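Local structure of germination protein (Bacillus megaterium, 6O59) at residues 23-28 with 171-176; 166-171 with 188-193; 182-187 with 254-259. The protein probably helps sense germinants and trigger spore germination, this chain being the N-terminal domain of the A subunit of the spore germinant receptor GerK3. One frame throughout, in Å; residues are numbered along the deposited sequence.

Contact 1 of 3, residues 23-28 with 171-176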
ATOM      1  N   ASN A  23      -0.166  -0.891  -8.814  1.00 82.30           N
ATOM      2  CA  ASN A  23      -1.614  -0.739  -8.620  1.00 81.41           C
ATOM      3  C   ASN A  23      -2.005  -1.470  -7.321  1.00 84.22           C
ATOM      4  O   ASN A  23      -2.956  -2.264  -7.299  1.00 85.66           O
ATOM      5  CB  ASN A  23      -2.396  -1.236  -9.849  1.00 84.30           C
ATOM      6  CG  ASN A  23      -3.231  -0.167 -10.507  1.00111.49           C
ATOM      7  OD1 ASN A  23      -4.299   0.237 -10.000  1.00103.91           O
ATOM      8  ND2 ASN A  23      -2.765   0.311 -11.658  1.00101.75           N
ATOM      9  N   SER A  24      -1.188  -1.244  -6.253  1.00 77.54           N
ATOM     10  CA  SER A  24      -1.325  -1.867  -4.933  1.00 74.89           C
ATOM     11  C   SER A  24      -2.637  -1.456  -4.304  1.00 75.49           C
ATOM     12  O   SER A  24      -3.025  -0.288  -4.388  1.00 74.26           O
ATOM     13  CB  SER A  24      -0.142  -1.516  -4.036  1.00 74.74           C
ATOM     14  OG  SER A  24       0.951  -2.380  -4.290  1.00 77.38           O
ATOM     15  N   SER A  25      -3.337  -2.434  -3.714  1.00 71.33           N
ATOM     16  CA  SER A  25      -4.681  -2.267  -3.168  1.00 70.68           C
ATOM     17  C   SER A  25      -4.781  -1.310  -1.976  1.00 74.47           C
ATOM     18  O   SER A  25      -5.880  -0.811  -1.739  1.00 75.70           O
ATOM     19  CB  SER A  25      -5.286  -3.615  -2.803  1.00 73.99           C
ATOM     20  OG  SER A  25      -4.473  -4.379  -1.925  1.00 83.72           O
ATOM     21  N   ASP A  26      -3.670  -1.012  -1.262  1.00 68.94           N
ATOM     22  CA  ASP A  26      -3.719  -0.147  -0.081  1.00 66.95           C
ATOM     23  C   ASP A  26      -3.310   1.289  -0.368  1.00 69.98           C
ATOM     24  O   ASP A  26      -3.289   2.115   0.545  1.00 68.62           O
ATOM     25  CB  ASP A  26      -2.858  -0.727   1.049  1.00 69.01           C
ATOM     26  CG  ASP A  26      -1.370  -0.869   0.786  1.00 78.21           C
ATOM     27  OD1 ASP A  26      -0.966  -0.840  -0.393  1.00 78.27           O
ATOM     28  OD2 ASP A  26      -0.614  -1.035   1.764  1.00 85.87           O
ATOM     29  N   ILE A  27      -3.007   1.601  -1.626  1.00 67.58           N
ATOM     30  CA  ILE A  27      -2.659   2.965  -1.989  1.00 66.66           C
ATOM     31  C   ILE A  27      -3.952   3.693  -2.376  1.00 72.33           C
ATOM     32  O   ILE A  27      -4.621   3.324  -3.346  1.00 73.73           O
ATOM     33  CB  ILE A  27      -1.560   2.983  -3.060  1.00 70.33           C
ATOM     34  CG1 ILE A  27      -0.232   2.531  -2.407  1.00 69.13           C
ATOM     35  CG2 ILE A  27      -1.422   4.392  -3.678  1.00 72.80           C
ATOM     36  CD1 ILE A  27       0.675   1.958  -3.250  1.00 71.13           C
ATOM     37  N   VAL A  28      -4.325   4.693  -1.557  1.00 68.37           N
ATOM     38  CA  VAL A  28      -5.560   5.479  -1.703  1.00 67.83           C
ATOM     39  C   VAL A  28      -5.305   6.800  -2.442  1.00 71.58           C
ATOM     40  O   VAL A  28      -4.387   7.547  -2.096  1.00 69.93           O
ATOM     41  CB  VAL A  28      -6.237   5.748  -0.329  1.00 69.61           C
ATOM     42  CG1 VAL A  28      -7.556   6.476  -0.495  1.00 69.80           C
ATOM     43  CG2 VAL A  28      -6.447   4.463   0.441  1.00 69.40           C
ATOM     44  N   LEU A 171       0.934  -5.409  -3.723  1.00 67.78           N
ATOM     45  CA  LEU A 171      -0.207  -6.043  -3.033  1.00 66.63           C
ATOM     46  C   LEU A 171      -1.370  -6.266  -4.007  1.00 72.72           C
ATOM     47  O   LEU A 171      -1.793  -5.319  -4.663  1.00 75.21           O
ATOM     48  CB  LEU A 171      -0.674  -5.175  -1.846  1.00 65.89           C
ATOM     49  CG  LEU A 171       0.087  -5.256  -0.499  1.00 69.29           C
ATOM     50  CD1 LEU A 171       1.527  -4.786  -0.600  1.00 69.15           C
ATOM     51  CD2 LEU A 171      -0.577  -4.382   0.525  1.00 73.07           C
ATOM     52  N   GLU A 172      -1.868  -7.518  -4.113  1.00 69.19           N
ATOM     53  CA  GLU A 172      -2.891  -7.996  -5.036  1.00 70.41           C
ATOM     54  C   GLU A 172      -4.019  -8.603  -4.222  1.00 73.09           C
ATOM     55  O   GLU A 172      -3.813  -9.603  -3.529  1.00 72.07           O
ATOM     56  CB  GLU A 172      -2.264  -9.029  -5.998  1.00 73.28           C
ATOM     57  CG  GLU A 172      -3.057  -9.272  -7.259  1.00 90.59           C
ATOM     58  CD  GLU A 172      -2.567 -10.442  -8.093  1.00120.92           C
ATOM     59  OE1 GLU A 172      -1.331 -10.609  -8.233  1.00111.25           O
ATOM     60  OE2 GLU A 172      -3.426 -11.193  -8.610  1.00116.62           O
ATOM     61  N   SER A 173      -5.182  -7.957  -4.251  1.00 69.52           N
ATOM     62  CA  SER A 173      -6.375  -8.418  -3.551  1.00 68.26           C
ATOM     63  C   SER A 173      -7.192  -9.330  -4.440  1.00 73.52           C
ATOM     64  O   SER A 173      -7.303  -9.089  -5.642  1.00 75.25           O
ATOM     65  CB  SER A 173      -7.212  -7.240  -3.078  1.00 72.23           C
ATOM     66  OG  SER A 173      -6.522  -6.613  -2.007  1.00 87.13           O
ATOM     67  N   MET A 174      -7.722 -10.411  -3.870  1.00 70.56           N
ATOM     68  CA  MET A 174      -8.532 -11.372  -4.624  1.00 72.31           C
ATOM     69  C   MET A 174      -9.535 -12.075  -3.695  1.00 71.44           C
ATOM     70  O   MET A 174      -9.468 -11.933  -2.472  1.00 69.46           O
ATOM     71  CB  MET A 174      -7.665 -12.382  -5.432  1.00 76.43           C
ATOM     72  CG  MET A 174      -6.754 -13.254  -4.600  1.00 79.90           C
ATOM     73  SD  MET A 174      -5.316 -13.848  -5.529  1.00 86.40           S
ATOM     74  CE  MET A 174      -6.101 -15.105  -6.645  1.00 86.40           C
ATOM     75  N   LYS A 175     -10.504 -12.768  -4.304  1.00 67.12           N
ATOM     76  CA  LYS A 175     -11.561 -13.510  -3.633  1.00 65.75           C
ATOM     77  C   LYS A 175     -11.405 -14.960  -4.013  1.00 73.56           C
ATOM     78  O   LYS A 175     -11.661 -15.341  -5.152  1.00 74.83           O
ATOM     79  CB  LYS A 175     -12.955 -12.956  -3.991  1.00 66.80           C
ATOM     80  CG  LYS A 175     -13.295 -11.707  -3.196  1.00 63.19           C
ATOM     81  CD  LYS A 175     -14.634 -11.108  -3.579  1.00 67.48           C
ATOM     82  CE  LYS A 175     -14.791  -9.658  -3.149  1.00 67.12           C
ATOM     83  NZ  LYS A 175     -15.104  -9.492  -1.705  1.00 72.44           N
ATOM     84  N   ILE A 176     -10.893 -15.755  -3.080  1.00 72.51           N
ATOM     85  CA  ILE A 176     -10.669 -17.180  -3.289  1.00 75.40           C
ATOM     86  C   ILE A 176     -11.657 -17.948  -2.422  1.00 84.37           C
ATOM     87  O   ILE A 176     -12.143 -17.411  -1.438  1.00 84.78           O
ATOM     88  CB  ILE A 176      -9.198 -17.589  -3.014  1.00 77.39           C
ATOM     89  CG1 ILE A 176      -8.819 -17.391  -1.535  1.00 75.85           C
ATOM     90  CG2 ILE A 176      -8.239 -16.831  -3.938  1.00 78.34           C
ATOM     91  CD1 ILE A 176      -7.834 -18.349  -1.011  1.00 80.59           C
TER

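Contact 2 of 3, residues 166-171 with 188-193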
ATOM      1  N   THR A 166       9.419  -0.148   0.443  1.00 72.95           N
ATOM      2  CA  THR A 166       9.730  -0.017  -0.985  1.00 73.59           C
ATOM      3  C   THR A 166       8.438   0.102  -1.830  1.00 76.56           C
ATOM      4  O   THR A 166       7.464  -0.631  -1.576  1.00 74.19           O
ATOM      5  CB  THR A 166      10.625  -1.173  -1.499  1.00 71.68           C
ATOM      6  OG1 THR A 166      10.856  -0.990  -2.897  1.00 72.44           O
ATOM      7  CG2 THR A 166      10.019  -2.545  -1.295  1.00 64.19           C
ATOM      8  N   PRO A 167       8.428   0.941  -2.898  1.00 73.50           N
ATOM      9  CA  PRO A 167       7.244   0.949  -3.778  1.00 72.86           C
ATOM     10  C   PRO A 167       7.175  -0.334  -4.619  1.00 77.06           C
ATOM     11  O   PRO A 167       6.171  -0.581  -5.270  1.00 76.10           O
ATOM     12  CB  PRO A 167       7.450   2.193  -4.651  1.00 77.33           C
ATOM     13  CG  PRO A 167       8.903   2.443  -4.639  1.00 81.55           C
ATOM     14  CD  PRO A 167       9.472   1.877  -3.381  1.00 75.93           C
ATOM     15  N   ASP A 168       8.247  -1.157  -4.593  1.00 75.56           N
ATOM     16  CA  ASP A 168       8.332  -2.422  -5.329  1.00 75.44           C
ATOM     17  C   ASP A 168       7.542  -3.530  -4.618  1.00 76.59           C
ATOM     18  O   ASP A 168       7.294  -4.585  -5.218  1.00 75.84           O
ATOM     19  CB  ASP A 168       9.790  -2.834  -5.573  1.00 78.79           C
ATOM     20  CG  ASP A 168      10.485  -2.060  -6.680  1.00 92.99           C
ATOM     21  OD1 ASP A 168       9.781  -1.362  -7.450  1.00 95.65           O
ATOM     22  OD2 ASP A 168      11.735  -2.166  -6.791  1.00 99.63           O
ATOM     23  N   LEU A 169       7.094  -3.272  -3.365  1.00 71.99           N
ATOM     24  CA  LEU A 169       6.231  -4.204  -2.643  1.00 69.63           C
ATOM     25  C   LEU A 169       4.829  -4.057  -3.224  1.00 73.40           C
ATOM     26  O   LEU A 169       4.171  -3.021  -3.051  1.00 72.51           O
ATOM     27  CB  LEU A 169       6.253  -3.991  -1.121  1.00 68.01           C
ATOM     28  CG  LEU A 169       5.334  -4.904  -0.286  1.00 69.71           C
ATOM     29  CD1 LEU A 169       5.565  -6.383  -0.587  1.00 68.77           C
ATOM     30  CD2 LEU A 169       5.529  -4.643   1.188  1.00 70.91           C
ATOM     31  N   TRP A 170       4.435  -5.059  -4.015  1.00 70.52           N
ATOM     32  CA  TRP A 170       3.162  -5.042  -4.711  1.00 70.71           C
ATOM     33  C   TRP A 170       2.148  -5.967  -4.018  1.00 72.42           C
ATOM     34  O   TRP A 170       2.472  -7.103  -3.666  1.00 71.63           O
ATOM     35  CB  TRP A 170       3.369  -5.404  -6.183  1.00 72.06           C
ATOM     36  CG  TRP A 170       4.091  -4.349  -6.975  1.00 76.05           C
ATOM     37  CD1 TRP A 170       4.618  -3.178  -6.508  1.00 79.50           C
ATOM     38  CD2 TRP A 170       4.384  -4.384  -8.378  1.00 79.10           C
ATOM     39  NE1 TRP A 170       5.222  -2.487  -7.529  1.00 82.01           N
ATOM     40  CE2 TRP A 170       5.095  -3.204  -8.690  1.00 84.95           C
ATOM     41  CE3 TRP A 170       4.099  -5.294  -9.414  1.00 82.05           C
ATOM     42  CZ2 TRP A 170       5.504  -2.896  -9.994  1.00 87.49           C
ATOM     43  CZ3 TRP A 170       4.523  -4.997 -10.705  1.00 86.70           C
ATOM     44  CH2 TRP A 170       5.222  -3.814 -10.982  1.00 89.07           C
ATOM     45  N   LEU A 171       0.934  -5.409  -3.723  1.00 67.78           N
ATOM     46  CA  LEU A 171      -0.207  -6.043  -3.033  1.00 66.63           C
ATOM     47  C   LEU A 171      -1.370  -6.266  -4.007  1.00 72.72           C
ATOM     48  O   LEU A 171      -1.793  -5.319  -4.663  1.00 75.21           O
ATOM     49  CB  LEU A 171      -0.674  -5.175  -1.846  1.00 65.89           C
ATOM     50  CG  LEU A 171       0.087  -5.256  -0.499  1.00 69.29           C
ATOM     51  CD1 LEU A 171       1.527  -4.786  -0.600  1.00 69.15           C
ATOM     52  CD2 LEU A 171      -0.577  -4.382   0.525  1.00 73.07           C
ATOM     53  N   TYR A 188       4.355  -9.595  -2.766  1.00 71.03           N
ATOM     54  CA  TYR A 188       5.648  -9.976  -3.335  1.00 71.79           C
ATOM     55  C   TYR A 188       6.423  -8.709  -3.677  1.00 74.87           C
ATOM     56  O   TYR A 188       5.801  -7.677  -3.943  1.00 73.34           O
ATOM     57  CB  TYR A 188       5.492 -10.900  -4.568  1.00 75.21           C
ATOM     58  CG  TYR A 188       4.835 -10.243  -5.764  1.00 79.96           C
ATOM     59  CD1 TYR A 188       3.447 -10.169  -5.876  1.00 82.05           C
ATOM     60  CD2 TYR A 188       5.605  -9.712  -6.802  1.00 82.56           C
ATOM     61  CE1 TYR A 188       2.840  -9.558  -6.975  1.00 85.73           C
ATOM     62  CE2 TYR A 188       5.009  -9.098  -7.904  1.00 85.24           C
ATOM     63  CZ  TYR A 188       3.628  -9.026  -7.990  1.00 93.90           C
ATOM     64  OH  TYR A 188       3.057  -8.418  -9.087  1.00 98.58           O
ATOM     65  N   ILE A 189       7.775  -8.779  -3.672  1.00 71.82           N
ATOM     66  CA  ILE A 189       8.571  -7.620  -4.048  1.00 72.22           C
ATOM     67  C   ILE A 189       8.936  -7.801  -5.512  1.00 80.60           C
ATOM     68  O   ILE A 189       9.742  -8.679  -5.865  1.00 82.07           O
ATOM     69  CB  ILE A 189       9.816  -7.313  -3.147  1.00 74.18           C
ATOM     70  CG1 ILE A 189       9.419  -7.113  -1.667  1.00 71.57           C
ATOM     71  CG2 ILE A 189      10.577  -6.074  -3.670  1.00 74.51           C
ATOM     72  CD1 ILE A 189      10.586  -7.066  -0.666  1.00 70.71           C
ATOM     73  N   HIS A 190       8.321  -6.969  -6.362  1.00 78.37           N
ATOM     74  CA  HIS A 190       8.563  -6.916  -7.800  1.00 80.55           C
ATOM     75  C   HIS A 190      10.062  -6.689  -8.075  1.00 84.35           C
ATOM     76  O   HIS A 190      10.656  -5.752  -7.540  1.00 83.39           O
ATOM     77  CB  HIS A 190       7.716  -5.789  -8.405  1.00 82.48           C
ATOM     78  CG  HIS A 190       8.115  -5.439  -9.796  1.00 89.21           C
ATOM     79  ND1 HIS A 190       7.710  -6.198 -10.866  1.00 92.62           N
ATOM     80  CD2 HIS A 190       8.909  -4.439 -10.240  1.00 93.35           C
ATOM     81  CE1 HIS A 190       8.256  -5.636 -11.931  1.00 95.46           C
ATOM     82  NE2 HIS A 190       8.992  -4.578 -11.600  1.00 96.37           N
ATOM     83  N   GLY A 191      10.662  -7.559  -8.871  1.00 82.50           N
ATOM     84  CA  GLY A 191      12.084  -7.453  -9.188  1.00 84.60           C
ATOM     85  C   GLY A 191      12.971  -8.341  -8.342  1.00 87.91           C
ATOM     86  O   GLY A 191      14.102  -8.637  -8.738  1.00 89.68           O
ATOM     87  N   ILE A 192      12.477  -8.747  -7.157  1.00 82.20           N
ATOM     88  CA  ILE A 192      13.179  -9.658  -6.253  1.00 80.88           C
ATOM     89  C   ILE A 192      12.528 -11.036  -6.436  1.00 84.95           C
ATOM     90  O   ILE A 192      13.234 -12.006  -6.719  1.00 85.50           O
ATOM     91  CB  ILE A 192      13.212  -9.151  -4.783  1.00 81.47           C
ATOM     92  CG1 ILE A 192      14.170  -7.939  -4.665  1.00 83.63           C
ATOM     93  CG2 ILE A 192      13.650 -10.268  -3.838  1.00 80.12           C
ATOM     94  CD1 ILE A 192      14.137  -7.128  -3.347  1.00 91.10           C
ATOM     95  N   ALA A 193      11.182 -11.106  -6.340  1.00 80.10           N
ATOM     96  CA  ALA A 193      10.453 -12.345  -6.559  1.00 79.98           C
ATOM     97  C   ALA A 193      10.499 -12.753  -8.033  1.00 89.26           C
ATOM     98  O   ALA A 193      10.428 -11.890  -8.918  1.00 91.12           O
ATOM     99  CB  ALA A 193       9.014 -12.197  -6.104  1.00 78.73           C
TER

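Contact 3 of 3, residues 182-187 with 254-259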
ATOM      1  N   THR A 182     -13.761 -15.899   0.143  1.00 68.47           N
ATOM      2  CA  THR A 182     -12.972 -15.316   1.227  1.00 66.40           C
ATOM      3  C   THR A 182     -12.019 -14.299   0.619  1.00 69.60           C
ATOM      4  O   THR A 182     -11.371 -14.581  -0.398  1.00 69.40           O
ATOM      5  CB  THR A 182     -12.209 -16.416   2.027  1.00 73.40           C
ATOM      6  OG1 THR A 182     -13.137 -17.382   2.542  1.00 86.81           O
ATOM      7  CG2 THR A 182     -11.397 -15.855   3.166  1.00 61.46           C
ATOM      8  N   ASP A 183     -11.926 -13.124   1.250  1.00 66.11           N
ATOM      9  CA  ASP A 183     -11.026 -12.063   0.820  1.00 65.51           C
ATOM     10  C   ASP A 183      -9.609 -12.404   1.231  1.00 70.87           C
ATOM     11  O   ASP A 183      -9.366 -12.879   2.346  1.00 70.26           O
ATOM     12  CB  ASP A 183     -11.464 -10.699   1.359  1.00 66.34           C
ATOM     13  CG  ASP A 183     -12.718 -10.207   0.684  1.00 72.37           C
ATOM     14  OD1 ASP A 183     -12.625  -9.746  -0.465  1.00 71.41           O
ATOM     15  OD2 ASP A 183     -13.800 -10.314   1.294  1.00 81.77           O
ATOM     16  N   VAL A 184      -8.687 -12.203   0.295  1.00 68.94           N
ATOM     17  CA  VAL A 184      -7.280 -12.528   0.429  1.00 68.78           C
ATOM     18  C   VAL A 184      -6.438 -11.425  -0.210  1.00 75.67           C
ATOM     19  O   VAL A 184      -6.818 -10.911  -1.264  1.00 77.75           O
ATOM     20  CB  VAL A 184      -7.046 -13.916  -0.252  1.00 73.41           C
ATOM     21  CG1 VAL A 184      -5.650 -14.059  -0.845  1.00 72.43           C
ATOM     22  CG2 VAL A 184      -7.334 -15.050   0.719  1.00 73.32           C
ATOM     23  N   THR A 185      -5.292 -11.074   0.414  1.00 70.97           N
ATOM     24  CA  THR A 185      -4.330 -10.146  -0.172  1.00 70.46           C
ATOM     25  C   THR A 185      -2.970 -10.878  -0.278  1.00 74.61           C
ATOM     26  O   THR A 185      -2.459 -11.424   0.699  1.00 73.87           O
ATOM     27  CB  THR A 185      -4.273  -8.791   0.548  1.00 73.32           C
ATOM     28  OG1 THR A 185      -5.503  -8.109   0.309  1.00 74.09           O
ATOM     29  CG2 THR A 185      -3.129  -7.908   0.035  1.00 70.85           C
ATOM     30  N   LEU A 186      -2.436 -10.899  -1.494  1.00 72.01           N
ATOM     31  CA  LEU A 186      -1.161 -11.484  -1.903  1.00 72.11           C
ATOM     32  C   LEU A 186      -0.070 -10.384  -1.944  1.00 75.08           C
ATOM     33  O   LEU A 186      -0.340  -9.282  -2.407  1.00 76.06           O
ATOM     34  CB  LEU A 186      -1.391 -12.086  -3.298  1.00 73.91           C
ATOM     35  CG  LEU A 186      -0.310 -12.978  -3.906  1.00 79.65           C
ATOM     36  CD1 LEU A 186      -0.935 -14.051  -4.738  1.00 81.58           C
ATOM     37  CD2 LEU A 186       0.637 -12.179  -4.792  1.00 83.24           C
ATOM     38  N   MET A 187       1.147 -10.690  -1.486  1.00 69.47           N
ATOM     39  CA  MET A 187       2.303  -9.786  -1.452  1.00 69.41           C
ATOM     40  C   MET A 187       3.555 -10.409  -2.060  1.00 73.17           C
ATOM     41  O   MET A 187       3.841 -11.579  -1.801  1.00 71.46           O
ATOM     42  CB  MET A 187       2.647  -9.441   0.003  1.00 70.85           C
ATOM     43  CG  MET A 187       2.107  -8.176   0.492  1.00 75.12           C
ATOM     44  SD  MET A 187       2.691  -8.090   2.196  1.00 79.44           S
ATOM     45  CE  MET A 187       1.461  -7.037   2.892  1.00 76.75           C
ATOM     46  N   ILE A 254       0.775 -14.260   1.883  1.00 63.05           N
ATOM     47  CA  ILE A 254      -0.679 -14.297   1.699  1.00 62.65           C
ATOM     48  C   ILE A 254      -1.349 -14.012   3.021  1.00 64.39           C
ATOM     49  O   ILE A 254      -1.026 -14.645   4.029  1.00 63.28           O
ATOM     50  CB  ILE A 254      -1.167 -15.646   1.096  1.00 66.47           C
ATOM     51  CG1 ILE A 254      -0.479 -15.954  -0.252  1.00 68.04           C
ATOM     52  CG2 ILE A 254      -2.692 -15.696   0.974  1.00 66.73           C
ATOM     53  CD1 ILE A 254      -0.077 -17.404  -0.398  1.00 75.09           C
ATOM     54  N   PHE A 255      -2.287 -13.065   3.006  1.00 60.97           N
ATOM     55  CA  PHE A 255      -3.109 -12.710   4.158  1.00 60.53           C
ATOM     56  C   PHE A 255      -4.554 -13.053   3.864  1.00 68.03           C
ATOM     57  O   PHE A 255      -5.144 -12.507   2.924  1.00 68.55           O
ATOM     58  CB  PHE A 255      -2.963 -11.225   4.537  1.00 61.43           C
ATOM     59  CG  PHE A 255      -1.594 -10.911   5.069  1.00 62.09           C
ATOM     60  CD1 PHE A 255      -1.258 -11.215   6.378  1.00 63.54           C
ATOM     61  CD2 PHE A 255      -0.617 -10.359   4.240  1.00 64.57           C
ATOM     62  CE1 PHE A 255       0.009 -10.950   6.857  1.00 64.43           C
ATOM     63  CE2 PHE A 255       0.650 -10.067   4.733  1.00 66.60           C
ATOM     64  CZ  PHE A 255       0.952 -10.360   6.038  1.00 64.08           C
ATOM     65  N   VAL A 256      -5.104 -13.996   4.646  1.00 65.64           N
ATOM     66  CA  VAL A 256      -6.487 -14.456   4.536  1.00 66.25           C
ATOM     67  C   VAL A 256      -7.330 -13.765   5.623  1.00 72.03           C
ATOM     68  O   VAL A 256      -6.896 -13.665   6.773  1.00 71.77           O
ATOM     69  CB  VAL A 256      -6.560 -15.997   4.634  1.00 69.85           C
ATOM     70  CG1 VAL A 256      -7.971 -16.506   4.354  1.00 70.70           C
ATOM     71  CG2 VAL A 256      -5.555 -16.650   3.686  1.00 69.55           C
ATOM     72  N   ASP A 257      -8.526 -13.282   5.243  1.00 69.70           N
ATOM     73  CA  ASP A 257      -9.468 -12.621   6.137  1.00 69.63           C
ATOM     74  C   ASP A 257      -9.865 -13.548   7.285  1.00 76.29           C
ATOM     75  O   ASP A 257     -10.295 -14.689   7.061  1.00 76.61           O
ATOM     76  CB  ASP A 257     -10.705 -12.162   5.349  1.00 72.22           C
ATOM     77  CG  ASP A 257     -11.666 -11.253   6.094  1.00 78.75           C
ATOM     78  OD1 ASP A 257     -11.223 -10.551   7.021  1.00 81.90           O
ATOM     79  OD2 ASP A 257     -12.854 -11.218   5.721  1.00 76.49           O
ATOM     80  N   GLY A 258      -9.645 -13.068   8.508  1.00 74.22           N
ATOM     81  CA  GLY A 258      -9.953 -13.803   9.731  1.00 74.79           C
ATOM     82  C   GLY A 258      -8.832 -14.654  10.303  1.00 78.60           C
ATOM     83  O   GLY A 258      -8.963 -15.137  11.433  1.00 80.60           O
ATOM     84  N   THR A 259      -7.721 -14.867   9.548  1.00 71.64           N
ATOM     85  CA  THR A 259      -6.614 -15.683  10.062  1.00 70.00           C
ATOM     86  C   THR A 259      -5.540 -14.765  10.668  1.00 71.85           C
ATOM     87  O   THR A 259      -5.028 -13.882   9.982  1.00 71.09           O
ATOM     88  CB  THR A 259      -6.055 -16.658   9.021  1.00 75.20           C
ATOM     89  OG1 THR A 259      -5.189 -15.980   8.122  1.00 79.42           O
ATOM     90  CG2 THR A 259      -7.140 -17.401   8.276  1.00 71.52           C
TER

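Contact 1 of 3, residues 23-28 with 171-176
Leu171 presents both its backbone N and its backbone O to the turn at 23-28, and serine supplies the first answer. The hydroxyl OG of Ser24, beside its own backbone N and anti to its carbonyl carbon (chi1 -83°), accepts from Leu171 N at 3.1 Å with a nearly straight N-H (165°). Leu171 O takes a weak bond from Ser25 N, 3.4 Å away, and the CA-H of Ser24 also points at this oxygen. Farther along the strand, Ser25 OG and Ser173 OG meet tip to tip at 3.0 Å, a hydrogen bond in which either may donate. Leu171 CD2 makes a van der Waals touch, 3.6 Å from Asp26 OD2, the two side chains crossing at about a right angle. Short hydroxyls suit a place where a turn must come close to a strand edge. A type I turn from Ser24 to Ile27 places Ser24, Ser25 and Asp26, while Ser24 OG also bonds Thr21 O, Ser173 OG bonds Thr185 OG1, and Asp26 OD1 forms a salt bridge with Arg161. The turn leads into strand 27-34, an outermost strand of one five-stranded sheet, and touches an outermost strand, 169-176, of the other, with helix 153-163 packing against Ser24 and Leu171.

Contact 2 of 3, residues 166-171 with 188-193
Two backbone N-H groups grip Ile189 O, those of Ile192 (3.0 Å) and Ala193 (2.9 Å), and so turn the chain just after it ends its strand in the beta hairpin of strands 169-176 and 182-189. This contact is the open end of that antiparallel hairpin. Trp170 and Tyr188 form a hydrogen-bonded pair: Trp170 N reaches Tyr188 O at 3.0 Å, nearly along the C=O axis, and Tyr188 N returns a longer bond to Trp170 O. Leu169 and Ile189 are the next, non-hydrogen-bonded pair, and their branched apolar chains suit the buried face where they meet, CD1 to CG1. Beyond it, His190 N donates to Asp168 O at 2.8 Å from above the carbonyl plane. On the other face, Trp170 and His190 point the same way, and their rings make an offset stack, the six-membered ring and the imidazole 4.0 Å apart between centroids and only 9° from parallel. His190 CB sits over the centre of the same six-membered ring in a CH-pi contact. The broad indole thus covers both CB and one face of the imidazole. Tyr188 OH comes to the indole edge near CE3, in the ring plane. At the start of 166-171 an ST turn, with Asp168 N donating to Thr166 OG1, lies within a type I turn from Thr166 to Leu169. Its Pro167 O lies in the indole plane and accepts a weak, bent bond (122°) from Trp170 NE1, 3.1 Å away.

Contact 3 of 3, residues 182-187 with 254-259
Strands 182-189 and 252-256 are neighbours in an antiparallel five-stranded sheet, and this contact pairs them in antiparallel register. Thr185 and Phe255 form the hydrogen-bonded pair at its middle: Thr185 N donates to Phe255 O at 2.9 Å, and Phe255 N to Thr185 O at 2.8 Å, both in the carbonyl planes. Asp257 N extends the pairing to Asp183 O at 3.0 Å. The face with Val184, Leu186, Ile254 and Val256 is aliphatic: Val184 CG1 meets Ile254 CG2 at 3.8 Å, and its CG2 lies alongside Val256 CG2. Beta-branched chains suit extended backbone and fill the space close to it. At the end of this row Thr182 CG2 packs on Val256 CG1, its methyl doing apolar work. On the other face Met187 crosses Phe255 obliquely, CE 3.6 Å from Phe255 CE2 and SD in the ring plane at the edge, a Met-aromatic contact. Phe149 adds an edge-to-face ring to Phe255. A type II turn, Val256 to Thr259, follows, with Gly258 at a positive phi. Mostly apolar side chains around paired backbone amides imply a buried, largely uncharged join; charge appears at the turn end, where Asp183 has a salt bridge to Lys175 that probably eases its nearness to Asp257.

Overall arrangement
Contacts 2 and 3 lie on opposite edges of strand 182-189 and hold one antiparallel sheet together, whereas contact 1 ties that sheet's outermost strand 169-176 to the turn before the other sheet. Leu171 lies in the segments of both contact 1 and contact 2, though it takes part only in contact 1, and its CD1 packs on Met187 of contact 3. Contact 3 is the most buried and rests on main-chain pairing with aliphatic packing and a Met-aromatic contact; contact 2, partly buried at the hairpin's open end, adds stacked rings. Contact 1, also partly buried, has the smallest interface and depends on serine hydroxyls, where the loop before one sheet meets the edge strand of the other.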